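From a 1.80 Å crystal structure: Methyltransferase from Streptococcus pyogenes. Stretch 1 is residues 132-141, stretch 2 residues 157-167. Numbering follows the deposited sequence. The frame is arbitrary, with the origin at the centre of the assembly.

Stretch 1 132-141: VMVVCETDKT
Stretch 2 157-167: KIYGISKVTVY

Where the paired strands come apart, the long side chain of Lys140 reaches across to the turn of the second stretch: its NZ gives a weak hydrogen bond to Gly160 O at 3.0 Å, and its CE lies equally near that oxygen, also 3.0 Å from Gly160 O. The chi angles, p, t, p, t, bring the end of the chain beside Ile161, with Lys140 CE 3.6 Å from Ile161 CA, while Lys140 CB meets Ile158 CG2 at 3.9 Å. A lysine suits this exposed place because its CB can rest against Ile158 while its flexible chain carries the ammonium to a carbonyl.

Before this point, strand 132-139 and strand 162-167 run antiparallel, their axes at 158° and 4.6 Å apart at closest approach. Phi lies mostly between -98° and -144° and psi between 108° and 136°, but Thr138 (-144/180) and Ser162 (-143/165) are more extended, psi rises to 146° at Tyr167, and Val132 (-62/150) and Asp139 (-68/156) have less negative phi. Three pairs carry two hydrogen bonds each. Val134 N to Tyr167 O is 2.9 Å and Tyr167 N to Val134 O 2.8 Å; Cys136 N to Thr165 O is 2.7 Å and Thr165 N to Cys136 O 2.8 Å; Thr138 N to Lys163 O and Lys163 N to Thr138 O are both 2.9 Å. Between them come the non-hydrogen-bonded pairs Val135 with Val166 (CA to CA 4.4 Å) and Glu137 with Val164 (CA to CA 4.5 Å). CA-H...O contacts supplement the ladder, as from Val164 CA to Cys136 O at 3.2 Å.

Val135, Val164 and Val166, all t, share one face with Glu137. Beta-branched valines favour extended backbone and pack compactly: Val135 CG1 meets Val164 CG1 at 3.8 Å, and Val135 CG2 meets Val166 CG2 at 4.2 Å. Glu137, partly exposed, can leave its carboxylate in a polar setting.

The other face carries Val134, Cys136, Thr138, Lys163, Thr165 and Tyr167. Tyr167 (chi1 -74°, chi2 88°) receives Cys136 (m) at its ring edge, with Cys136 SG 4.0 Å from Tyr167 CD1; the small, polarizable sulfur fits there. Water 1 donates to Thr138 OG1 and Lys163 O, each 2.9 Å from its oxygen, and hydrogen-bonds Thr165 OG1 at 2.8 Å from the same oxygen, so both threonines use their hydroxyls. Thr138 (p) also donates from OG1 to Asp139 O at 2.9 Å.

In the second stretch the chain folds back on itself: Tyr159 N bonds Ser162 O at 3.0 Å, and Ser162 N bonds Tyr159 O at 3.1 Å. Gly160, at 67/-128, supplies the positive phi that favours glycine.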

# COMPACT_ATOMS: atom_id res chain seq x y z
N VAL A 132 9.28 15.32 -6.53
CA VAL A 132 8.92 15.04 -5.15
C VAL A 132 9.05 16.23 -4.20
O VAL A 132 9.88 17.13 -4.40
CB VAL A 132 9.81 13.90 -4.57
CG1 VAL A 132 11.22 14.40 -4.39
CG2 VAL A 132 9.25 13.39 -3.26
N MSE A 133 8.21 16.23 -3.18
CA MSE A 133 8.28 17.22 -2.12
C MSE A 133 8.40 16.38 -0.85
O MSE A 133 7.53 15.54 -0.57
CB MSE A 133 7.01 18.08 -2.07
CG MSE A 133 6.97 19.16 -3.12
SE MSE A 133 5.42 20.25 -2.86
CE MSE A 133 4.10 19.02 -3.48
N VAL A 134 9.50 16.56 -0.12
CA VAL A 134 9.70 15.85 1.14
C VAL A 134 9.47 16.90 2.22
O VAL A 134 10.27 17.83 2.41
CB VAL A 134 11.13 15.26 1.26
CG1 VAL A 134 11.29 14.55 2.60
CG2 VAL A 134 11.37 14.26 0.14
N VAL A 135 8.34 16.76 2.90
CA VAL A 135 7.91 17.70 3.93
C VAL A 135 8.25 17.22 5.32
O VAL A 135 7.78 16.17 5.77
CB VAL A 135 6.38 17.92 3.83
CG1 VAL A 135 5.93 18.92 4.87
CG2 VAL A 135 6.01 18.39 2.43
N CYS A 136 9.05 18.02 6.01
CA CYS A 136 9.49 17.69 7.35
C CYS A 136 8.91 18.63 8.38
O CYS A 136 9.04 19.85 8.25
CB CYS A 136 11.02 17.77 7.43
SG CYS A 136 11.88 16.83 6.16
N GLU A 137 8.25 18.08 9.39
CA GLU A 137 7.69 18.91 10.46
C GLU A 137 8.52 18.58 11.69
O GLU A 137 8.65 17.40 12.06
CB GLU A 137 6.21 18.60 10.69
CG GLU A 137 5.59 19.43 11.80
CD GLU A 137 4.08 19.30 11.86
OE1 GLU A 137 3.57 18.17 11.68
OE2 GLU A 137 3.40 20.32 12.10
N THR A 138 9.08 19.60 12.32
CA THR A 138 9.93 19.40 13.50
C THR A 138 9.74 20.53 14.49
O THR A 138 8.95 21.45 14.26
CB THR A 138 11.41 19.42 13.11
OG1 THR A 138 11.76 20.76 12.70
CG2 THR A 138 11.68 18.47 11.95
N ASP A 139 10.45 20.47 15.62
CA ASP A 139 10.36 21.55 16.59
C ASP A 139 11.01 22.74 15.90
O ASP A 139 11.82 22.57 14.99
CB ASP A 139 11.13 21.21 17.87
CG ASP A 139 10.45 20.11 18.68
OD1 ASP A 139 9.25 19.86 18.48
OD2 ASP A 139 11.14 19.51 19.53
N LYS A 140 10.65 23.95 16.32
CA LYS A 140 11.18 25.16 15.71
C LYS A 140 12.70 25.28 15.82
O LYS A 140 13.35 25.83 14.92
CB LYS A 140 10.54 26.40 16.35
CG LYS A 140 10.82 26.52 17.84
CD LYS A 140 10.37 27.86 18.41
CE LYS A 140 8.88 28.06 18.29
NZ LYS A 140 8.45 29.32 18.97
N THR A 141 13.26 24.76 16.90
CA THR A 141 14.70 24.85 17.13
C THR A 141 15.55 23.88 16.31
O THR A 141 16.75 24.10 16.16
CB THR A 141 15.01 24.65 18.62
OG1 THR A 141 14.49 23.38 19.05
CG2 THR A 141 14.39 25.75 19.44
N LYS A 157 9.32 27.26 7.02
CA LYS A 157 8.51 28.24 7.73
C LYS A 157 8.36 27.84 9.19
O LYS A 157 8.17 26.66 9.51
CB LYS A 157 7.13 28.37 7.09
CG LYS A 157 6.24 29.42 7.74
CD LYS A 157 4.99 29.69 6.92
CE LYS A 157 4.11 30.75 7.58
NZ LYS A 157 4.84 32.04 7.78
N ILE A 158 8.45 28.83 10.06
CA ILE A 158 8.32 28.59 11.49
C ILE A 158 7.06 29.27 11.99
O ILE A 158 6.85 30.46 11.75
CB ILE A 158 9.52 29.19 12.27
CG1 ILE A 158 10.82 28.49 11.85
CG2 ILE A 158 9.28 29.05 13.77
CD1 ILE A 158 12.06 29.01 12.55
N TYR A 159 6.20 28.51 12.64
CA TYR A 159 4.98 29.07 13.21
C TYR A 159 4.55 28.29 14.43
O TYR A 159 4.59 27.05 14.45
CB TYR A 159 3.85 29.15 12.17
CG TYR A 159 3.79 28.05 11.14
CD1 TYR A 159 3.47 28.35 9.82
CD2 TYR A 159 3.99 26.71 11.48
CE1 TYR A 159 3.36 27.36 8.85
CE2 TYR A 159 3.87 25.70 10.52
CZ TYR A 159 3.56 26.04 9.21
OH TYR A 159 3.43 25.07 8.24
N GLY A 160 4.13 29.02 15.46
CA GLY A 160 3.72 28.38 16.69
C GLY A 160 4.97 27.76 17.27
O GLY A 160 6.00 28.44 17.40
N ILE A 161 4.91 26.48 17.61
CA ILE A 161 6.07 25.81 18.18
C ILE A 161 6.58 24.74 17.22
O ILE A 161 7.07 23.69 17.65
CB ILE A 161 5.74 25.16 19.53
CG1 ILE A 161 4.62 24.13 19.35
CG2 ILE A 161 5.32 26.23 20.53
CD1 ILE A 161 4.31 23.35 20.60
N SER A 162 6.47 25.01 15.93
CA SER A 162 6.92 24.05 14.95
C SER A 162 7.55 24.70 13.73
O SER A 162 7.42 25.90 13.50
CB SER A 162 5.76 23.17 14.50
OG SER A 162 4.82 23.92 13.75
N LYS A 163 8.24 23.89 12.95
CA LYS A 163 8.87 24.37 11.74
C LYS A 163 8.66 23.32 10.67
O LYS A 163 8.79 22.12 10.93
CB LYS A 163 10.37 24.59 11.96
CG LYS A 163 11.07 25.11 10.71
CD LYS A 163 12.49 25.57 10.98
CE LYS A 163 13.42 24.41 11.28
NZ LYS A 163 14.82 24.90 11.42
N VAL A 164 8.30 23.78 9.48
CA VAL A 164 8.09 22.90 8.35
C VAL A 164 9.17 23.21 7.33
O VAL A 164 9.36 24.36 6.94
CB VAL A 164 6.70 23.10 7.69
CG1 VAL A 164 6.62 22.27 6.41
CG2 VAL A 164 5.60 22.67 8.65
N THR A 165 9.88 22.17 6.92
CA THR A 165 10.94 22.31 5.93
C THR A 165 10.59 21.39 4.78
O THR A 165 10.28 20.21 4.98
CB THR A 165 12.29 21.86 6.52
OG1 THR A 165 12.58 22.63 7.70
CG2 THR A 165 13.42 22.07 5.51
N VAL A 166 10.63 21.91 3.56
CA VAL A 166 10.30 21.10 2.40
C VAL A 166 11.53 20.96 1.52
O VAL A 166 12.12 21.96 1.12
CB VAL A 166 9.19 21.75 1.56
CG1 VAL A 166 8.83 20.83 0.39
CG2 VAL A 166 7.98 22.05 2.43
N TYR A 167 11.91 19.72 1.22
CA TYR A 167 13.05 19.45 0.36
C TYR A 167 12.53 19.04 -1.00
O TYR A 167 11.49 18.39 -1.10
CB TYR A 167 13.92 18.31 0.90
CG TYR A 167 14.76 18.68 2.10
CD1 TYR A 167 14.25 18.56 3.40
CD2 TYR A 167 16.07 19.13 1.95
CE1 TYR A 167 15.04 18.89 4.51
CE2 TYR A 167 16.86 19.46 3.05
CZ TYR A 167 16.34 19.33 4.32
OH TYR A 167 17.12 19.64 5.41
O HOH W 1 11.38 21.35 9.90
O HOH W 2 8.95 23.09 19.14